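Local coordinates for protein carbohydrate deacetylase Agd3 (Neosartorya fumigata, PDB 6NWZ) that probably removes acetyl groups from the exopolysaccharide galactosaminogalactan, as a zinc-binding carbohydrate esterase required for biofilm formation by Aspergillus fumigatus, at residues 469-474 against 537-542; 638-643 against 664-669. All blocks are in the same frame, centred on the assembly; numbering follows the deposited sequence.

Interaction 1. Residues 469-474 against 537-542; sequences NAMWPY and GLRHDG
The guanidinium of Arg539 lies flat beneath the methyl of Ala470: CB stands 3.6 Å above its plane, over the centre of the group, and meets NH1 and CZ about equally. A second flat group belongs to the turn itself. The Trp472 ring carries Asn469 CB over the centre of one face, and Tyr605 packs edge-to-face with it.

Asn469 to Trp472 form a type I beta turn, closed by Trp472 N to Asn469 O at 3.0 Å. Asn469 OD1 also accepts from Met471 N at 2.8 Å, an Asx turn in which the donor is tilted 32° from the carbonyl plane; Asn45 ND2 binds the same oxygen. Next to the methyl-guanidinium contact, Met471 crosses the Arg539 side chain at about a right angle. Its first torsion puts CG anti to the carbonyl carbon (chi1 -55°), and bends further out bring CE to 3.7 Å from Arg539 CD, while SD passes Leu538 O.

No direct hydrogen bond joins 469-474 to 537-542; the polar link across the contact runs through a water. It donates to Ala470 O at 2.9 Å and to Asp541 OD1 at 2.6 Å, and weakly accepts from Arg539 NE. Arg539 NH2 reaches Asp541 OD2 only as a long salt bridge of 3.8 Å, and that oxygen also takes a hydrogen bond from Asn459 ND2.

Helix 520-536, which carries the zinc ligands Asp530 and His534, finishes in a Schellman motif: Leu538 turns to positive phi at C-prime, Arg539 N bonds back to His534 O and Leu538 N to Leu535 O. The arrangement is thus a Schellman-terminated helix leading into strand 542-546 of the deacetylase domain, with a type I turn that also contains an Asx turn packing its Ala470 and Met471 on Arg539, just past the helix end.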
# COMPACT_ATOMS: atom_id res chain seq x y z
N ASN A 469 12.93 -2.99 4.66
CA ASN A 469 12.12 -3.05 3.45
C ASN A 469 10.70 -2.64 3.82
O ASN A 469 10.10 -3.22 4.73
CB ASN A 469 12.12 -4.46 2.84
CG ASN A 469 11.47 -4.51 1.47
OD1 ASN A 469 10.51 -3.79 1.19
ND2 ASN A 469 11.99 -5.37 0.61
N ALA A 470 10.17 -1.64 3.11
CA ALA A 470 8.85 -1.13 3.43
C ALA A 470 7.77 -2.19 3.25
O ALA A 470 6.72 -2.13 3.90
CB ALA A 470 8.54 0.10 2.57
N MET A 471 8.01 -3.15 2.37
CA MET A 471 7.05 -4.21 2.09
C MET A 471 6.98 -5.26 3.18
O MET A 471 6.19 -6.20 3.06
CB MET A 471 7.38 -4.87 0.75
CG MET A 471 7.48 -3.90 -0.43
SD MET A 471 5.90 -3.19 -0.94
CE MET A 471 6.43 -1.56 -1.46
N TRP A 472 7.78 -5.12 4.25
CA TRP A 472 7.86 -6.11 5.32
C TRP A 472 7.22 -5.58 6.60
O TRP A 472 7.22 -4.37 6.85
CB TRP A 472 9.31 -6.50 5.62
CG TRP A 472 10.04 -7.13 4.48
CD1 TRP A 472 9.51 -7.56 3.30
CD2 TRP A 472 11.44 -7.39 4.40
NE1 TRP A 472 10.49 -8.07 2.49
CE2 TRP A 472 11.69 -7.98 3.15
CE3 TRP A 472 12.52 -7.18 5.27
CZ2 TRP A 472 12.96 -8.37 2.75
CZ3 TRP A 472 13.78 -7.57 4.87
CH2 TRP A 472 13.99 -8.16 3.62
N PRO A 473 6.67 -6.46 7.42
CA PRO A 473 6.22 -6.05 8.75
C PRO A 473 7.39 -5.98 9.72
O PRO A 473 8.46 -6.54 9.49
CB PRO A 473 5.24 -7.16 9.15
CG PRO A 473 5.81 -8.38 8.47
CD PRO A 473 6.38 -7.89 7.16
N TYR A 474 7.17 -5.25 10.81
CA TYR A 474 8.15 -5.15 11.88
C TYR A 474 7.94 -6.30 12.86
O TYR A 474 6.80 -6.70 13.14
CB TYR A 474 8.02 -3.80 12.60
CG TYR A 474 8.78 -3.71 13.91
CD1 TYR A 474 10.13 -3.38 13.93
CD2 TYR A 474 8.14 -3.95 15.12
CE1 TYR A 474 10.82 -3.30 15.13
CE2 TYR A 474 8.83 -3.87 16.32
CZ TYR A 474 10.17 -3.55 16.32
OH TYR A 474 10.85 -3.47 17.51
N GLY A 537 2.02 2.87 -5.02
CA GLY A 537 3.28 2.28 -4.60
C GLY A 537 3.15 0.85 -4.13
O GLY A 537 4.13 0.28 -3.63
N LEU A 538 1.96 0.26 -4.26
CA LEU A 538 1.70 -1.14 -3.89
C LEU A 538 1.93 -1.39 -2.41
O LEU A 538 2.24 -2.52 -2.00
CB LEU A 538 2.53 -2.10 -4.74
CG LEU A 538 2.38 -1.96 -6.26
CD1 LEU A 538 3.02 -3.14 -6.98
CD2 LEU A 538 0.91 -1.82 -6.65
N ARG A 539 1.76 -0.36 -1.58
CA ARG A 539 1.82 -0.52 -0.14
C ARG A 539 0.51 -1.15 0.34
O ARG A 539 -0.56 -0.55 0.21
CB ARG A 539 2.06 0.83 0.53
CG ARG A 539 3.35 1.51 0.08
CD ARG A 539 4.58 0.85 0.69
NE ARG A 539 4.68 1.14 2.12
CZ ARG A 539 5.46 2.08 2.64
NH1 ARG A 539 6.23 2.82 1.85
NH2 ARG A 539 5.47 2.28 3.95
N HIS A 540 0.60 -2.36 0.88
CA HIS A 540 -0.57 -3.11 1.34
C HIS A 540 -1.02 -2.73 2.75
O HIS A 540 -1.87 -3.42 3.31
CB HIS A 540 -0.29 -4.61 1.28
CG HIS A 540 -0.12 -5.14 -0.10
ND1 HIS A 540 0.19 -6.46 -0.37
CD2 HIS A 540 -0.23 -4.54 -1.31
CE1 HIS A 540 0.27 -6.64 -1.67
NE2 HIS A 540 0.02 -5.49 -2.27
N ASP A 541 -0.46 -1.66 3.32
CA ASP A 541 -0.86 -1.24 4.66
C ASP A 541 -2.32 -0.82 4.68
O ASP A 541 -2.83 -0.25 3.71
CB ASP A 541 0.01 -0.08 5.15
CG ASP A 541 1.44 -0.16 4.67
OD1 ASP A 541 1.74 -1.02 3.81
OD2 ASP A 541 2.28 0.64 5.15
N GLY A 542 -2.99 -1.10 5.79
CA GLY A 542 -4.35 -0.65 5.98
C GLY A 542 -4.42 0.79 6.42
O GLY A 542 -3.41 1.49 6.53
O HOH W 1 3.99 -2.04 2.89

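Interaction 2. Residues 638-643 against 664-669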
# COMPACT_ATOMS: atom_id res chain seq x y z
N PRO A 638 5.38 -19.91 -1.92
CA PRO A 638 5.36 -19.93 -3.39
C PRO A 638 5.87 -18.62 -3.97
O PRO A 638 5.74 -17.55 -3.37
CB PRO A 638 3.88 -20.15 -3.72
CG PRO A 638 3.16 -19.60 -2.55
CD PRO A 638 4.02 -19.89 -1.35
N ILE A 639 6.46 -18.73 -5.15
CA ILE A 639 7.04 -17.59 -5.86
C ILE A 639 6.02 -17.10 -6.88
O ILE A 639 5.59 -17.89 -7.74
CB ILE A 639 8.36 -17.97 -6.56
CG1 ILE A 639 9.31 -18.66 -5.58
CG2 ILE A 639 9.01 -16.75 -7.15
CD1 ILE A 639 9.60 -17.85 -4.34
N PRO A 640 5.60 -15.84 -6.83
CA PRO A 640 4.65 -15.33 -7.83
C PRO A 640 5.32 -15.10 -9.17
O PRO A 640 6.47 -14.65 -9.25
CB PRO A 640 4.17 -14.02 -7.21
CG PRO A 640 5.33 -13.56 -6.39
CD PRO A 640 5.97 -14.81 -5.84
N VAL A 641 4.59 -15.41 -10.24
CA VAL A 641 5.05 -15.18 -11.61
C VAL A 641 3.90 -14.57 -12.39
O VAL A 641 2.80 -15.14 -12.44
CB VAL A 641 5.53 -16.48 -12.29
CG1 VAL A 641 6.10 -16.19 -13.67
CG2 VAL A 641 6.57 -17.17 -11.43
N THR A 642 4.14 -13.42 -13.00
CA THR A 642 3.13 -12.68 -13.74
C THR A 642 3.29 -12.95 -15.24
O THR A 642 4.38 -12.77 -15.79
CB THR A 642 3.24 -11.18 -13.45
OG1 THR A 642 2.98 -10.96 -12.05
CG2 THR A 642 2.25 -10.38 -14.28
N PHE A 643 2.20 -13.37 -15.88
CA PHE A 643 2.19 -13.75 -17.29
C PHE A 643 1.35 -12.77 -18.10
O PHE A 643 0.19 -12.53 -17.75
CB PHE A 643 1.63 -15.17 -17.46
CG PHE A 643 2.58 -16.25 -17.04
CD1 PHE A 643 2.61 -16.70 -15.73
CD2 PHE A 643 3.44 -16.83 -17.96
CE1 PHE A 643 3.48 -17.70 -15.35
CE2 PHE A 643 4.31 -17.83 -17.59
CZ PHE A 643 4.33 -18.26 -16.28
N THR A 664 -1.33 -14.26 -12.54
CA THR A 664 -0.31 -14.48 -11.52
C THR A 664 -0.34 -15.95 -11.12
O THR A 664 -1.39 -16.47 -10.74
CB THR A 664 -0.54 -13.59 -10.30
OG1 THR A 664 -0.62 -12.22 -10.70
CG2 THR A 664 0.59 -13.76 -9.29
N VAL A 665 0.81 -16.62 -11.22
CA VAL A 665 0.94 -18.03 -10.88
C VAL A 665 1.86 -18.13 -9.67
O VAL A 665 3.01 -17.67 -9.71
CB VAL A 665 1.47 -18.86 -12.06
CG1 VAL A 665 1.67 -20.31 -11.65
CG2 VAL A 665 0.52 -18.77 -13.24
N TRP A 666 1.36 -18.72 -8.58
CA TRP A 666 2.14 -18.92 -7.36
C TRP A 666 2.84 -20.27 -7.47
O TRP A 666 2.24 -21.32 -7.25
CB TRP A 666 1.25 -18.83 -6.13
CG TRP A 666 0.67 -17.46 -5.94
CD1 TRP A 666 -0.55 -17.02 -6.37
CD2 TRP A 666 1.30 -16.34 -5.31
NE1 TRP A 666 -0.72 -15.69 -6.04
CE2 TRP A 666 0.40 -15.25 -5.39
CE3 TRP A 666 2.54 -16.14 -4.69
CZ2 TRP A 666 0.70 -13.99 -4.87
CZ3 TRP A 666 2.83 -14.89 -4.17
CH2 TRP A 666 1.92 -13.83 -4.26
N VAL A 667 4.13 -20.23 -7.82
CA VAL A 667 4.90 -21.43 -8.12
C VAL A 667 5.59 -21.92 -6.85
O VAL A 667 6.45 -21.23 -6.30
CB VAL A 667 5.92 -21.16 -9.23
CG1 VAL A 667 6.57 -22.47 -9.67
CG2 VAL A 667 5.26 -20.46 -10.39
N GLN A 668 5.22 -23.12 -6.40
CA GLN A 668 5.80 -23.71 -5.20
C GLN A 668 7.04 -24.51 -5.59
O GLN A 668 6.93 -25.57 -6.22
CB GLN A 668 4.77 -24.60 -4.50
CG GLN A 668 5.21 -25.09 -3.13
CD GLN A 668 5.52 -23.96 -2.18
OE1 GLN A 668 4.64 -23.17 -1.83
NE2 GLN A 668 6.77 -23.86 -1.75
N LEU A 669 8.21 -24.00 -5.23
CA LEU A 669 9.47 -24.69 -5.49
C LEU A 669 9.76 -25.69 -4.39
O LEU A 669 9.57 -25.39 -3.20
CB LEU A 669 10.62 -23.69 -5.62
CG LEU A 669 10.51 -22.66 -6.76
CD1 LEU A 669 11.79 -21.84 -6.86
CD2 LEU A 669 10.19 -23.35 -8.08
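Pro640 CB sits over one face of the Trp666 indole, 3.7 Å from the centroid of the six-membered ring, a CH-pi contact offset toward the rim. Thr664 CG2 covers the same ring face, and Pro638 O meets the ring at its edge, in plane, near CE3. With CG anti to the carbonyl carbon (chi1 -65°), the indole turns back across the strand pair onto the proline. Pro638 CB also packs on Trp666 CB at 3.8 Å.

The face bearing Ile639, Val641, Val665 and Val667 is apolar, aliphatic side chains with the Phe643 ring beside them. Val641 CG2 meets Val667 CG2 at 3.7 Å, Val665 CG2 approaches the Phe643 ring obliquely, and Ile639 CG1 touches Leu669 CD1.

Four backbone hydrogen bonds set the register. Ile639 N to Val667 O and Val667 N to Ile639 O are both 2.8 Å and nearly straight at the hydrogen; Val641 and Val665 also bond both ways, but Val641 N to Val665 O is bent to 135°. Pro640 faces Trp666 and Thr642 faces Thr664 as non-hydrogen-bonded pairs, and CA-H...O contacts run from Pro640 CA to Val665 O and from Thr664 CA to Val641 O.

Farther out, Glu656 OE1 holds Trp666 NE1, His245 stacks edge-to-face with the indole, and Gly244 O binds Thr642 OG1. Valines of strand 622-629 and Phe676 of strand 674-683 pack against this apolar face.

Because Pro640 occupies a non-hydrogen-bonded position, its missing N-H costs the pair no cross-strand bond, and its ring offers an apolar surface to the indole.

Both segments of interaction 1 come earlier in the chain than those of interaction 2; the first belongs to the deacetylase domain, the second to the C-terminal domain. Their centres are about 20 Å apart and their nearest atoms about 8 Å, so they do not touch. Between them runs helix 594-607: Arg604 and Phe601 reach residues of interaction 1, and Arg607 reaches Pro640 and Trp666 of interaction 2. Residues 537-542 lead into a strand of the mixed, largely parallel sheet, near zinc ligands, whereas 638-643 and 664-669 belong to a separate three-stranded antiparallel sheet away from them. The helix therefore links the deacetylase fold to the C-terminal sheet.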